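Local coordinates for protein Cow rumen GH26 endo-mannanase (Metagenome, PDB 6UEH) that probably hydrolyses internal beta-1,4-mannosidic bonds of galactomannan and related mannans, as a ruminal family 26 endo-mannanase with an accessory carbohydrate-binding-type domain, at residues 283-286 with 287-291; 341-344 with 345-349; 465-468 with 469-473. One frame throughout, in Å; residues are numbered along the deposited sequence.

Contact 1 of 3, residues 283-286 with 287-291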
loop_
_atom_site.group_PDB
_atom_site.type_symbol
_atom_site.label_atom_id
_atom_site.label_comp_id
_atom_site.label_asym_id
_atom_site.label_seq_id
_atom_site.Cartn_x
_atom_site.Cartn_y
_atom_site.Cartn_z
ATOM N N ASP A 283 -12.799 -27.471 9.075
ATOM C CA ASP A 283 -12.964 -28.488 8.045
ATOM C C ASP A 283 -13.241 -27.855 6.683
ATOM O O ASP A 283 -12.684 -28.286 5.671
ATOM C CB ASP A 283 -14.091 -29.456 8.413
ATOM C CG ASP A 283 -13.693 -30.436 9.504
ATOM O OD1 ASP A 283 -12.478 -30.609 9.747
ATOM O OD2 ASP A 283 -14.599 -31.042 10.110
ATOM N N TYR A 284 -14.098 -26.836 6.654
ATOM C CA TYR A 284 -14.375 -26.140 5.400
ATOM C C TYR A 284 -13.138 -25.411 4.897
ATOM O O TYR A 284 -12.781 -25.517 3.723
ATOM C CB TYR A 284 -15.523 -25.136 5.538
ATOM C CG TYR A 284 -15.686 -24.326 4.272
ATOM C CD1 TYR A 284 -16.266 -24.889 3.141
ATOM C CD2 TYR A 284 -15.219 -23.019 4.188
ATOM C CE1 TYR A 284 -16.397 -24.170 1.972
ATOM C CE2 TYR A 284 -15.346 -22.289 3.018
ATOM C CZ TYR A 284 -15.935 -22.870 1.915
ATOM O OH TYR A 284 -16.064 -22.153 0.746
ATOM N N TRP A 285 -12.504 -24.661 5.795
ATOM C CA TRP A 285 -11.299 -23.896 5.488
ATOM C C TRP A 285 -10.231 -24.809 4.888
ATOM O O TRP A 285 -9.597 -24.465 3.890
ATOM C CB TRP A 285 -10.802 -23.195 6.765
ATOM C CG TRP A 285 -9.575 -22.315 6.651
ATOM C CD1 TRP A 285 -8.497 -22.319 7.489
ATOM C CD2 TRP A 285 -9.319 -21.287 5.680
ATOM N NE1 TRP A 285 -7.583 -21.372 7.097
ATOM C CE2 TRP A 285 -8.061 -20.726 5.989
ATOM C CE3 TRP A 285 -10.025 -20.793 4.576
ATOM C CZ2 TRP A 285 -7.495 -19.700 5.234
ATOM C CZ3 TRP A 285 -9.459 -19.773 3.829
ATOM C CH2 TRP A 285 -8.205 -19.239 4.161
ATOM N N ASN A 286 -10.064 -25.990 5.476
ATOM C CA ASN A 286 -9.100 -26.961 4.965
ATOM C C ASN A 286 -9.457 -27.483 3.577
ATOM O O ASN A 286 -8.573 -27.694 2.747
ATOM C CB ASN A 286 -8.954 -28.130 5.940
ATOM C CG ASN A 286 -8.099 -27.777 7.142
ATOM O OD1 ASN A 286 -7.246 -26.892 7.069
ATOM N ND2 ASN A 286 -8.322 -28.467 8.254
ATOM N N GLU A 287 -10.748 -27.693 3.325
ATOM C CA GLU A 287 -11.198 -28.130 2.005
ATOM C C GLU A 287 -10.922 -27.062 0.954
ATOM O O GLU A 287 -10.496 -27.371 -0.158
ATOM C CB GLU A 287 -12.690 -28.469 2.016
ATOM C CG GLU A 287 -13.042 -29.760 2.727
ATOM C CD GLU A 287 -14.480 -30.177 2.477
ATOM O OE1 GLU A 287 -15.087 -29.658 1.516
ATOM O OE2 GLU A 287 -15.004 -31.020 3.236
ATOM N N ALA A 288 -11.167 -25.805 1.311
ATOM C CA ALA A 288 -10.910 -24.692 0.403
ATOM C C ALA A 288 -9.416 -24.555 0.116
ATOM O O ALA A 288 -9.011 -24.312 -1.022
ATOM C CB ALA A 288 -11.462 -23.397 0.981
ATOM N N ILE A 289 -8.600 -24.714 1.153
ATOM C CA ILE A 289 -7.150 -24.668 0.994
ATOM C C ILE A 289 -6.673 -25.808 0.092
ATOM O O ILE A 289 -5.795 -25.617 -0.751
ATOM C CB ILE A 289 -6.435 -24.740 2.357
ATOM C CG1 ILE A 289 -6.701 -23.467 3.161
ATOM C CG2 ILE A 289 -4.935 -24.928 2.180
ATOM C CD1 ILE A 289 -6.173 -23.526 4.580
ATOM N N LYS A 290 -7.271 -26.983 0.269
ATOM C CA LYS A 290 -6.936 -28.157 -0.535
ATOM C C LYS A 290 -7.180 -27.907 -2.020
ATOM O O LYS A 290 -6.339 -28.233 -2.861
ATOM C CB LYS A 290 -7.744 -29.374 -0.071
ATOM C CG LYS A 290 -7.451 -30.659 -0.847
ATOM C CD LYS A 290 -8.403 -31.785 -0.457
ATOM C CE LYS A 290 -9.842 -31.438 -0.826
ATOM N NZ LYS A 290 -10.796 -32.559 -0.568
ATOM N N MET A 291 -8.332 -27.327 -2.340
ATOM C CA MET A 291 -8.690 -27.071 -3.731
ATOM C C MET A 291 -7.814 -25.977 -4.329
ATOM O O MET A 291 -7.459 -26.028 -5.509
ATOM C CB MET A 291 -10.168 -26.698 -3.845
ATOM C CG MET A 291 -11.098 -27.811 -3.393
ATOM S SD MET A 291 -12.817 -27.549 -3.864
ATOM C CE MET A 291 -13.563 -29.039 -3.212
#

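Contact 2 of 3, residues 341-344 with 345-349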
loop_
_atom_site.group_PDB
_atom_site.type_symbol
_atom_site.label_atom_id
_atom_site.label_comp_id
_atom_site.label_asym_id
_atom_site.label_seq_id
_atom_site.Cartn_x
_atom_site.Cartn_y
_atom_site.Cartn_z
ATOM N N TRP A 341 -3.384 -16.074 8.604
ATOM C CA TRP A 341 -2.352 -15.948 7.576
ATOM C C TRP A 341 -1.236 -16.965 7.788
ATOM O O TRP A 341 -0.809 -17.642 6.849
ATOM C CB TRP A 341 -1.764 -14.533 7.562
ATOM C CG TRP A 341 -0.641 -14.353 6.573
ATOM C CD1 TRP A 341 0.676 -14.680 6.752
ATOM C CD2 TRP A 341 -0.737 -13.798 5.254
ATOM N NE1 TRP A 341 1.401 -14.363 5.627
ATOM C CE2 TRP A 341 0.558 -13.822 4.692
ATOM C CE3 TRP A 341 -1.792 -13.283 4.493
ATOM C CZ2 TRP A 341 0.825 -13.351 3.407
ATOM C CZ3 TRP A 341 -1.524 -12.816 3.215
ATOM C CH2 TRP A 341 -0.228 -12.856 2.686
ATOM N N LYS A 342 -0.758 -17.059 9.024
ATOM C CA LYS A 342 0.297 -18.007 9.359
ATOM C C LYS A 342 -0.168 -19.441 9.126
ATOM O O LYS A 342 0.606 -20.282 8.671
ATOM C CB LYS A 342 0.750 -17.820 10.809
ATOM C CG LYS A 342 1.461 -16.498 11.063
ATOM C CD LYS A 342 1.954 -16.398 12.498
ATOM C CE LYS A 342 2.693 -15.092 12.737
ATOM N NZ LYS A 342 3.155 -14.966 14.147
ATOM N N TYR A 343 -1.435 -19.707 9.428
ATOM C CA TYR A 343 -2.030 -21.021 9.196
ATOM C C TYR A 343 -1.944 -21.398 7.722
ATOM O O TYR A 343 -1.484 -22.485 7.377
ATOM C CB TYR A 343 -3.490 -21.038 9.666
ATOM C CG TYR A 343 -4.176 -22.386 9.565
ATOM C CD1 TYR A 343 -4.783 -22.798 8.384
ATOM C CD2 TYR A 343 -4.235 -23.239 10.661
ATOM C CE1 TYR A 343 -5.417 -24.026 8.294
ATOM C CE2 TYR A 343 -4.868 -24.467 10.580
ATOM C CZ TYR A 343 -5.458 -24.855 9.394
ATOM O OH TYR A 343 -6.086 -26.078 9.312
ATOM N N LEU A 344 -2.388 -20.489 6.858
ATOM C CA LEU A 344 -2.375 -20.722 5.417
ATOM C C LEU A 344 -0.950 -20.878 4.895
ATOM O O LEU A 344 -0.667 -21.771 4.094
ATOM C CB LEU A 344 -3.080 -19.579 4.682
ATOM C CG LEU A 344 -3.088 -19.663 3.153
ATOM C CD1 LEU A 344 -3.806 -20.923 2.675
ATOM C CD2 LEU A 344 -3.719 -18.418 2.548
ATOM N N TYR A 345 -0.061 -20.006 5.359
ATOM C CA TYR A 345 1.344 -20.040 4.968
ATOM C C TYR A 345 1.971 -21.386 5.317
ATOM O O TYR A 345 2.639 -22.005 4.489
ATOM C CB TYR A 345 2.111 -18.904 5.651
ATOM C CG TYR A 345 3.550 -18.731 5.202
ATOM C CD1 TYR A 345 4.551 -19.577 5.662
ATOM C CD2 TYR A 345 3.911 -17.697 4.345
ATOM C CE1 TYR A 345 5.867 -19.414 5.265
ATOM C CE2 TYR A 345 5.225 -17.524 3.945
ATOM C CZ TYR A 345 6.199 -18.385 4.409
ATOM O OH TYR A 345 7.509 -18.220 4.016
ATOM N N ASP A 346 1.757 -21.827 6.552
ATOM C CA ASP A 346 2.306 -23.096 7.015
ATOM C C ASP A 346 1.690 -24.279 6.278
ATOM O O ASP A 346 2.389 -25.227 5.927
ATOM C CB ASP A 346 2.098 -23.254 8.523
ATOM C CG ASP A 346 2.939 -22.284 9.334
ATOM O OD1 ASP A 346 3.856 -21.663 8.756
ATOM O OD2 ASP A 346 2.689 -22.154 10.552
ATOM N N LYS A 347 0.381 -24.222 6.047
ATOM C CA LYS A 347 -0.315 -25.299 5.348
ATOM C C LYS A 347 0.190 -25.477 3.918
ATOM O O LYS A 347 0.473 -26.596 3.494
ATOM C CB LYS A 347 -1.824 -25.047 5.334
ATOM C CG LYS A 347 -2.571 -25.649 6.516
ATOM C CD LYS A 347 -2.514 -27.169 6.486
ATOM C CE LYS A 347 -3.358 -27.785 7.597
ATOM N NZ LYS A 347 -2.850 -27.452 8.959
ATOM N N LEU A 348 0.307 -24.376 3.182
ATOM C CA LEU A 348 0.720 -24.440 1.781
ATOM C C LEU A 348 2.184 -24.842 1.621
ATOM O O LEU A 348 2.518 -25.638 0.742
ATOM C CB LEU A 348 0.476 -23.099 1.081
ATOM C CG LEU A 348 -0.980 -22.685 0.833
ATOM C CD1 LEU A 348 -1.045 -21.504 -0.128
ATOM C CD2 LEU A 348 -1.806 -23.854 0.306
ATOM N N THR A 349 3.056 -24.297 2.467
ATOM C CA THR A 349 4.490 -24.540 2.323
ATOM C C THR A 349 4.923 -25.880 2.909
ATOM O O THR A 349 5.790 -26.551 2.353
ATOM C CB THR A 349 5.334 -23.421 2.979
ATOM O OG1 THR A 349 5.052 -23.350 4.383
ATOM C CG2 THR A 349 5.041 -22.075 2.327
HETATM O O HOH W 1 -1.364 -24.697 9.352
#

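Contact 3 of 3, residues 465-468 with 469-473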
loop_
_atom_site.group_PDB
_atom_site.type_symbol
_atom_site.label_atom_id
_atom_site.label_comp_id
_atom_site.label_asym_id
_atom_site.label_seq_id
_atom_site.Cartn_x
_atom_site.Cartn_y
_atom_site.Cartn_z
ATOM N N SER A 465 -5.419 9.792 -22.108
ATOM C CA SER A 465 -4.173 10.540 -22.253
ATOM C C SER A 465 -3.171 10.152 -21.168
ATOM O O SER A 465 -1.971 10.049 -21.433
ATOM C CB SER A 465 -4.436 12.051 -22.223
ATOM O OG SER A 465 -5.007 12.458 -20.992
ATOM N N ASP A 466 -3.664 9.919 -19.955
ATOM C CA ASP A 466 -2.805 9.499 -18.851
ATOM C C ASP A 466 -2.319 8.065 -19.035
ATOM O O ASP A 466 -1.166 7.748 -18.736
ATOM C CB ASP A 466 -3.536 9.631 -17.515
ATOM C CG ASP A 466 -3.785 11.072 -17.128
ATOM O OD1 ASP A 466 -2.883 11.910 -17.344
ATOM O OD2 ASP A 466 -4.885 11.368 -16.615
ATOM N N LEU A 467 -3.206 7.200 -19.517
ATOM C CA LEU A 467 -2.846 5.809 -19.780
ATOM C C LEU A 467 -1.711 5.732 -20.791
ATOM O O LEU A 467 -0.714 5.042 -20.571
ATOM C CB LEU A 467 -4.057 5.020 -20.280
ATOM C CG LEU A 467 -5.028 4.553 -19.195
ATOM C CD1 LEU A 467 -6.289 3.960 -19.806
ATOM C CD2 LEU A 467 -4.349 3.544 -18.284
ATOM N N LYS A 468 -1.862 6.457 -21.894
ATOM C CA LYS A 468 -0.846 6.469 -22.938
ATOM C C LYS A 468 0.466 7.047 -22.421
ATOM O O LYS A 468 1.546 6.552 -22.751
ATOM C CB LYS A 468 -1.333 7.262 -24.154
ATOM C CG LYS A 468 -2.513 6.625 -24.867
ATOM C CD LYS A 468 -2.862 7.362 -26.150
ATOM C CE LYS A 468 -3.287 8.790 -25.866
ATOM N NZ LYS A 468 -3.693 9.507 -27.111
ATOM N N GLU A 469 0.371 8.086 -21.598
ATOM C CA GLU A 469 1.567 8.745 -21.091
ATOM C C GLU A 469 2.386 7.830 -20.184
ATOM O O GLU A 469 3.603 7.736 -20.333
ATOM C CB GLU A 469 1.208 10.031 -20.342
ATOM C CG GLU A 469 2.430 10.806 -19.885
ATOM C CD GLU A 469 2.107 12.213 -19.419
ATOM O OE1 GLU A 469 0.908 12.565 -19.348
ATOM O OE2 GLU A 469 3.059 12.967 -19.127
ATOM N N ILE A 470 1.733 7.146 -19.248
ATOM C CA ILE A 470 2.490 6.308 -18.324
ATOM C C ILE A 470 2.929 5.007 -18.995
ATOM O O ILE A 470 4.045 4.553 -18.779
ATOM C CB ILE A 470 1.697 5.998 -17.023
ATOM C CG1 ILE A 470 2.590 5.254 -16.025
ATOM C CG2 ILE A 470 0.415 5.218 -17.312
ATOM C CD1 ILE A 470 2.060 5.249 -14.607
ATOM N N TYR A 471 2.080 4.428 -19.837
ATOM C CA TYR A 471 2.425 3.164 -20.483
ATOM C C TYR A 471 3.577 3.307 -21.480
ATOM O O TYR A 471 4.304 2.345 -21.730
ATOM C CB TYR A 471 1.201 2.566 -21.179
ATOM C CG TYR A 471 0.514 1.495 -20.360
ATOM C CD1 TYR A 471 0.935 0.172 -20.425
ATOM C CD2 TYR A 471 -0.547 1.807 -19.518
ATOM C CE1 TYR A 471 0.316 -0.814 -19.677
ATOM C CE2 TYR A 471 -1.174 0.826 -18.762
ATOM C CZ TYR A 471 -0.736 -0.482 -18.847
ATOM O OH TYR A 471 -1.351 -1.463 -18.104
ATOM N N THR A 472 3.751 4.500 -22.043
ATOM C CA THR A 472 4.853 4.726 -22.978
ATOM C C THR A 472 6.010 5.462 -22.310
ATOM O O THR A 472 6.954 5.892 -22.977
ATOM C CB THR A 472 4.403 5.527 -24.217
ATOM O OG1 THR A 472 4.068 6.867 -23.834
ATOM C CG2 THR A 472 3.200 4.863 -24.873
ATOM N N SER A 473 5.931 5.601 -20.991
ATOM C CA SER A 473 6.979 6.261 -20.221
ATOM C C SER A 473 8.165 5.334 -19.973
ATOM O O SER A 473 7.991 4.129 -19.797
ATOM C CB SER A 473 6.423 6.758 -18.887
ATOM O OG SER A 473 7.462 7.245 -18.056
HETATM O O HOH W 2 -0.155 11.630 -16.992
#

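Contact 1 of 3, residues 283-286 with 287-291
Ile289 lays its terminal methyl over one face of the Trp285 indole, one turn further along helix 280-301, a helix packed round the parallel beta/alpha barrel of this family 26 glycoside hydrolase. The contact is a CH-pi one: CD1 of Ile289 lies 3.7 Å from the centroid of the five-membered ring of Trp285 and 15° off the ring normal. CD1 sits closest to the pyrrole side, with NE1 of Trp285 3.6 Å away, while the six-membered ring extends beyond it. Two torsions bring the groups together. The indole swings out with CG opposite its own backbone N (chi1 -178°), and CG1 of Ile289 stands beside its backbone N, from where the extended chi2 carries CD1 back toward the preceding turn. CG1 also presses on the carbonyl of Trp285, which accepts the amide of Ile289 in an ordinary helical bond. Three more aromatic rings meet the indole: Trp328 edge-to-face, and Trp239 and Tyr343 with their planes inclined to it. Next to this apolar pair, Asn286 is hydrogen-bonded through OD1 to the Tyr343 hydroxyl on helix 334-351. On another flank Tyr284 sends its hydroxyl to the carbonyl of Asn242. At the more exposed side, Glu287 runs out extended past the preceding turn, its CG 3.3 Å from O of Asp283, the same oxygen that takes the amide N of Glu287 at 3.1 Å.

Contact 2 of 3, residues 341-344 with 345-349
Leu344 and Leu348 meet one turn apart, CD1 of Leu344 lying 3.8 Å from CG of Leu348. Leu344 carries its CG away from the backbone N (chi1 177°), whereas Leu348 holds CG next to its N (chi1 -70°), and the two branched ends converge at an angle to one another. Both pack on Ile289 of helix 280-301, and Leu348 also touches Leu357 and Trp359 of strand 357-362. Helix 334-351 is thus one of the outer helices of the beta/alpha barrel, packed both on its neighbour 280-301 and on that inner strand. Tyr345, another heavily buried residue, rests its CB 3.4 Å from O of Trp341 and sends its ring the other way, to Trp359 and Tyr379, with its hydroxyl bonded to Ser146. The Tyr345 carbonyl is gripped twice, by N of Thr349 and by the Thr349 hydroxyl, OG1 to O of Tyr345 being 2.8 Å; the two donors approach from opposite faces of the carbonyl plane. On the more open flank, Lys347 bends at chi2 and chi4 to carry its chain obliquely across the Tyr343 side chain, CG of Lys347 being 3.7 Å from CE1 of Tyr343. One water links the pair, giving a hydrogen to O of Tyr343 and accepting from NZ of Lys347 at 3.2 Å; it sits above one face of the tyrosine ring, toward its rim.

Contact 3 of 3, residues 465-468 with 469-473
Leu467 and Tyr471 form the buried side of this last turn of helix 464-471, part of the catalytic beta/alpha-barrel domain. Their side chains touch lightly, CD2 of Leu467 lying 4.2 Å from CE2 of Tyr471, and both lean on helix 187-196: Leu467 on Leu195, Tyr471 on Ile192 and Thr196. The closer fit is with the backbone. With chi1 at -98°, the tyrosine ring turns its edge to the Leu467 carbonyl, so that CD2 of Tyr471 is 3.4 Å from O of Leu467 and that oxygen lies in the ring plane; the same oxygen accepts the Tyr471 amide. Ile470, also buried, puts CG2 3.3 Å from O of Asp466; the end of the side chain leads away, and Ile470 touches Val435 and Phe448.

The opposite character appears on the solvent side. Lys468 and Thr472 are exposed, yet the Lys468 carbonyl is doubly held where the helix ends: it takes N of Thr472 at 3.1 Å and OG1 of Thr472 at 2.8 Å, from opposite faces of its plane. Thr472 is the first residue to leave helical geometry. A turn back on the surface, Asp466 and Glu469 bring like charges together, OD1 of Asp466 being 4.3 Å from OE1 of Glu469. A single water bridges them, donating to both, at 2.8 Å to OD1 of Asp466 and 2.7 Å to OE1 of Glu469. Since Asp436 also lies close to Glu469, this cluster of carboxylates would be expected to favour a raised pKa for one of its members, with the bridging water easing the repulsion.

Contacts 1 and 2 belong together: their centres are 12 Å apart, on helices 280-301 and 334-351, which pack side by side. Ile289 of contact 1 meets Tyr343, Leu344 and Leu348 of contact 2, and the Asn286 amide oxygen lies 2.7 Å from the Tyr343 hydroxyl oxygen. Both are partly buried, rich in aromatic and aliphatic side chains, with buried hydroxyl and indole N-H groups that find protein partners. Contact 3 stands apart, its centre about 42 Å from that of contact 1 and 39 Å from that of contact 2, on another helix of the same domain. More of its residues are exposed, and a water-bridged carboxylate pair distinguishes it; a threonine doubly gripping a carbonyl recurs in contacts 2 and 3.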